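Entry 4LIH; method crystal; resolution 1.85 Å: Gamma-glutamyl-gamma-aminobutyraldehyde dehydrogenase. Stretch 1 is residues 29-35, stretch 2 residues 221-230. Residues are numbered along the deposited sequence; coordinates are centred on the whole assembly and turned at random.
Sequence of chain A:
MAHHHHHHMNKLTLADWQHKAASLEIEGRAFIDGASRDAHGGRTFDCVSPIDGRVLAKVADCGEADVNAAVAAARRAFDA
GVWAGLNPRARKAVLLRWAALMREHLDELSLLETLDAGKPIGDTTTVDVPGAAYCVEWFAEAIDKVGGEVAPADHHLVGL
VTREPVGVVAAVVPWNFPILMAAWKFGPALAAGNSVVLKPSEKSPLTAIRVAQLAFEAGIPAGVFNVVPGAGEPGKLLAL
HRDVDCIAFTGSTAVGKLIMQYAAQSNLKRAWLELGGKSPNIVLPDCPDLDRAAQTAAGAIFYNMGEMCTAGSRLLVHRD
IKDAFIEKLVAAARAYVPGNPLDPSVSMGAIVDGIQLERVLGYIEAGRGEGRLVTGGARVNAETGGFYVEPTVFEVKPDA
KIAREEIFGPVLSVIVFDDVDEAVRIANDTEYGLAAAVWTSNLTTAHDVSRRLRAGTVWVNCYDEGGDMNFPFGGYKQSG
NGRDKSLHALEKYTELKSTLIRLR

Stretch 1 (29-35) RAFIDGA
Stretch 2, residues 221-230: PAGVFNVVPG

A short antiparallel pairing need not be carried by backbone alone: where the regular pairing ends, a side chain and a water can take over the linking. Residues 29-35 and 221-230 of this dehydrogenase illustrate the principle, with the strand that begins at A30 and strand 225-227 at 153° between their N-to-C directions, their axes 4.7 Å apart at closest approach, and 414 Å² buried in all.

Stretch 2 enters as a turn. P221 (phi/psi -64/158, C-gamma exo) touches nothing across the interface, but its O accepts from V224 N at 3.0 Å. A222 (-52/131) lies beside G34, their CA atoms 4.1 Å apart, and its CB packs 3.4 Å from D33 OD1. The small methyl is matched by the absence of a side chain at G34 (79/13), where an ideal CB would fall 3.0 Å from A222 CB; the positive phi also favours glycine. G223 (91/-14) brings its CA 3.9 Å from that of D33. Its own backbone angles call for glycine, since a CB would be jammed against the preceding carbonyl. One water joins the two stretches here, accepting from G34 N and G223 N and donating to F225 O, each at 2.9 Å.

V224 (-80/-29, chi1 t) leads into the strand. F225 (-138/110; chi1 t, chi2 60°) presents its O to the edge of the F31 ring, 4.0 Å from F31 CD1; F31 itself (-120/108) has chi1 t and chi2 -89°.

N226 (-122/144; chi1 m, chi2 -83°) is the versatile element. Its CB points sideways, yet the amide end swings nearer stretch 1, so that OD1 accepts from D33 N at 2.9 Å and 170°, while ND2 donates to G223 O at 2.9 Å. An amide suits this buried site because it offers both an acceptor and a donor, tying the turn to stretch 1. D33 (54/51, chi1 t) follows I32 (-136/125), and I32 CA lies 4.8 Å from N226 CA. N226 CA also makes a CA-H...O contact of 3.1 Å with F31 O.

V227 (-125/124, chi1 t) faces F31 in a single hydrogen-bonded bridge, CA-CA 5.0 Å: V227 N donates to F31 O at 2.8 Å, and F31 N to V227 O at 3.0 Å.

Beyond it, apolar packing takes over. V228 (-120/90, chi1 t) sets CG2 4.3 Å from CD1 of I32, whose m,t rotamer extends to it. P229 (-69/158, C-gamma endo) has its CA-to-CB bond directed toward stretch 1, and its CD lies 3.7 Å from CB of A30 (-59/154). G230 (149/-169) lies out of reach.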

# COMPACT_ATOMS: atom_id res chain seq x y z
N ARG A 29 35.81 16.88 19.68
CA ARG A 29 36.34 15.65 19.11
C ARG A 29 35.35 14.93 18.15
O ARG A 29 34.15 15.08 18.26
CB ARG A 29 36.77 14.70 20.21
CG ARG A 29 38.03 15.22 20.96
CD ARG A 29 38.40 14.38 22.18
NE ARG A 29 37.38 14.50 23.21
CZ ARG A 29 37.30 13.77 24.33
NH1 ARG A 29 38.13 12.80 24.55
NH2 ARG A 29 36.32 13.98 25.19
N ALA A 30 35.92 14.17 17.21
CA ALA A 30 35.20 13.19 16.42
C ALA A 30 34.57 12.17 17.33
O ALA A 30 35.07 11.93 18.45
CB ALA A 30 36.14 12.47 15.48
N PHE A 31 33.50 11.55 16.87
CA PHE A 31 32.92 10.45 17.57
C PHE A 31 32.93 9.22 16.68
O PHE A 31 32.14 9.12 15.71
CB PHE A 31 31.48 10.70 18.02
CG PHE A 31 31.02 9.75 19.10
CD1 PHE A 31 30.43 8.51 18.79
CD2 PHE A 31 31.17 10.08 20.43
CE1 PHE A 31 30.01 7.66 19.78
CE2 PHE A 31 30.79 9.21 21.44
CZ PHE A 31 30.19 8.00 21.10
N ILE A 32 33.80 8.27 17.02
CA ILE A 32 34.07 7.16 16.15
C ILE A 32 34.09 5.91 16.98
O ILE A 32 34.86 5.84 17.95
CB ILE A 32 35.41 7.36 15.37
CG1 ILE A 32 35.35 8.56 14.42
CG2 ILE A 32 35.73 6.14 14.53
CD1 ILE A 32 36.67 8.98 13.80
N ASP A 33 33.27 4.93 16.59
CA ASP A 33 33.26 3.60 17.20
C ASP A 33 33.08 3.66 18.72
O ASP A 33 33.85 3.06 19.48
CB ASP A 33 34.54 2.82 16.83
CG ASP A 33 34.43 1.33 17.05
OD1 ASP A 33 33.36 0.83 17.36
OD2 ASP A 33 35.44 0.62 16.87
N GLY A 34 32.04 4.38 19.15
CA GLY A 34 31.63 4.48 20.56
C GLY A 34 32.41 5.39 21.49
O GLY A 34 32.21 5.34 22.71
N ALA A 35 33.26 6.26 20.94
CA ALA A 35 34.10 7.13 21.75
C ALA A 35 34.54 8.38 21.05
O ALA A 35 34.77 8.40 19.83
CB ALA A 35 35.33 6.34 22.20
N PRO A 221 24.72 1.03 19.12
CA PRO A 221 26.01 0.35 19.38
C PRO A 221 27.24 1.07 18.77
O PRO A 221 27.12 1.86 17.81
CB PRO A 221 25.81 -1.05 18.79
CG PRO A 221 24.34 -1.25 18.72
CD PRO A 221 23.72 0.12 18.50
N ALA A 222 28.40 0.78 19.34
CA ALA A 222 29.65 1.32 18.85
C ALA A 222 29.76 1.05 17.36
O ALA A 222 29.52 -0.09 16.88
CB ALA A 222 30.83 0.70 19.56
N GLY A 223 30.07 2.10 16.63
CA GLY A 223 30.28 1.98 15.21
C GLY A 223 29.06 2.20 14.32
O GLY A 223 29.21 2.39 13.12
N VAL A 224 27.87 2.18 14.91
CA VAL A 224 26.62 2.29 14.14
C VAL A 224 26.31 3.75 13.76
O VAL A 224 25.69 4.02 12.68
CB VAL A 224 25.50 1.60 14.91
CG1 VAL A 224 24.13 1.95 14.30
CG2 VAL A 224 25.74 0.09 14.96
N PHE A 225 26.78 4.68 14.61
CA PHE A 225 26.65 6.11 14.35
C PHE A 225 27.96 6.81 14.73
O PHE A 225 28.34 6.82 15.89
CB PHE A 225 25.43 6.73 15.04
CG PHE A 225 25.18 8.18 14.64
CD1 PHE A 225 24.93 8.56 13.32
CD2 PHE A 225 25.21 9.17 15.61
CE1 PHE A 225 24.70 9.90 13.00
CE2 PHE A 225 25.02 10.49 15.30
CZ PHE A 225 24.76 10.87 13.99
N ASN A 226 28.67 7.28 13.71
CA ASN A 226 29.97 7.96 13.81
C ASN A 226 29.87 9.35 13.18
O ASN A 226 29.19 9.53 12.16
CB ASN A 226 31.03 7.20 13.03
CG ASN A 226 30.99 5.71 13.28
OD1 ASN A 226 31.54 5.21 14.26
ND2 ASN A 226 30.26 4.99 12.42
N VAL A 227 30.58 10.32 13.77
CA VAL A 227 30.62 11.69 13.27
C VAL A 227 32.10 12.07 13.07
O VAL A 227 32.94 11.90 13.99
CB VAL A 227 29.88 12.67 14.23
CG1 VAL A 227 30.09 14.13 13.82
CG2 VAL A 227 28.38 12.34 14.29
N VAL A 228 32.41 12.48 11.84
CA VAL A 228 33.75 12.80 11.39
C VAL A 228 33.80 14.26 10.92
O VAL A 228 33.57 14.56 9.75
CB VAL A 228 34.17 11.86 10.23
CG1 VAL A 228 35.55 12.19 9.68
CG2 VAL A 228 34.13 10.44 10.72
N PRO A 229 34.12 15.17 11.86
CA PRO A 229 34.23 16.58 11.48
C PRO A 229 35.45 16.84 10.57
O PRO A 229 36.40 16.04 10.57
CB PRO A 229 34.36 17.32 12.82
CG PRO A 229 34.35 16.30 13.89
CD PRO A 229 34.35 14.93 13.29
N GLY A 230 35.39 17.96 9.82
CA GLY A 230 36.47 18.36 8.89
C GLY A 230 35.92 19.13 7.71
O GLY A 230 34.73 19.50 7.69
O HOH W 1 29.72 4.85 17.45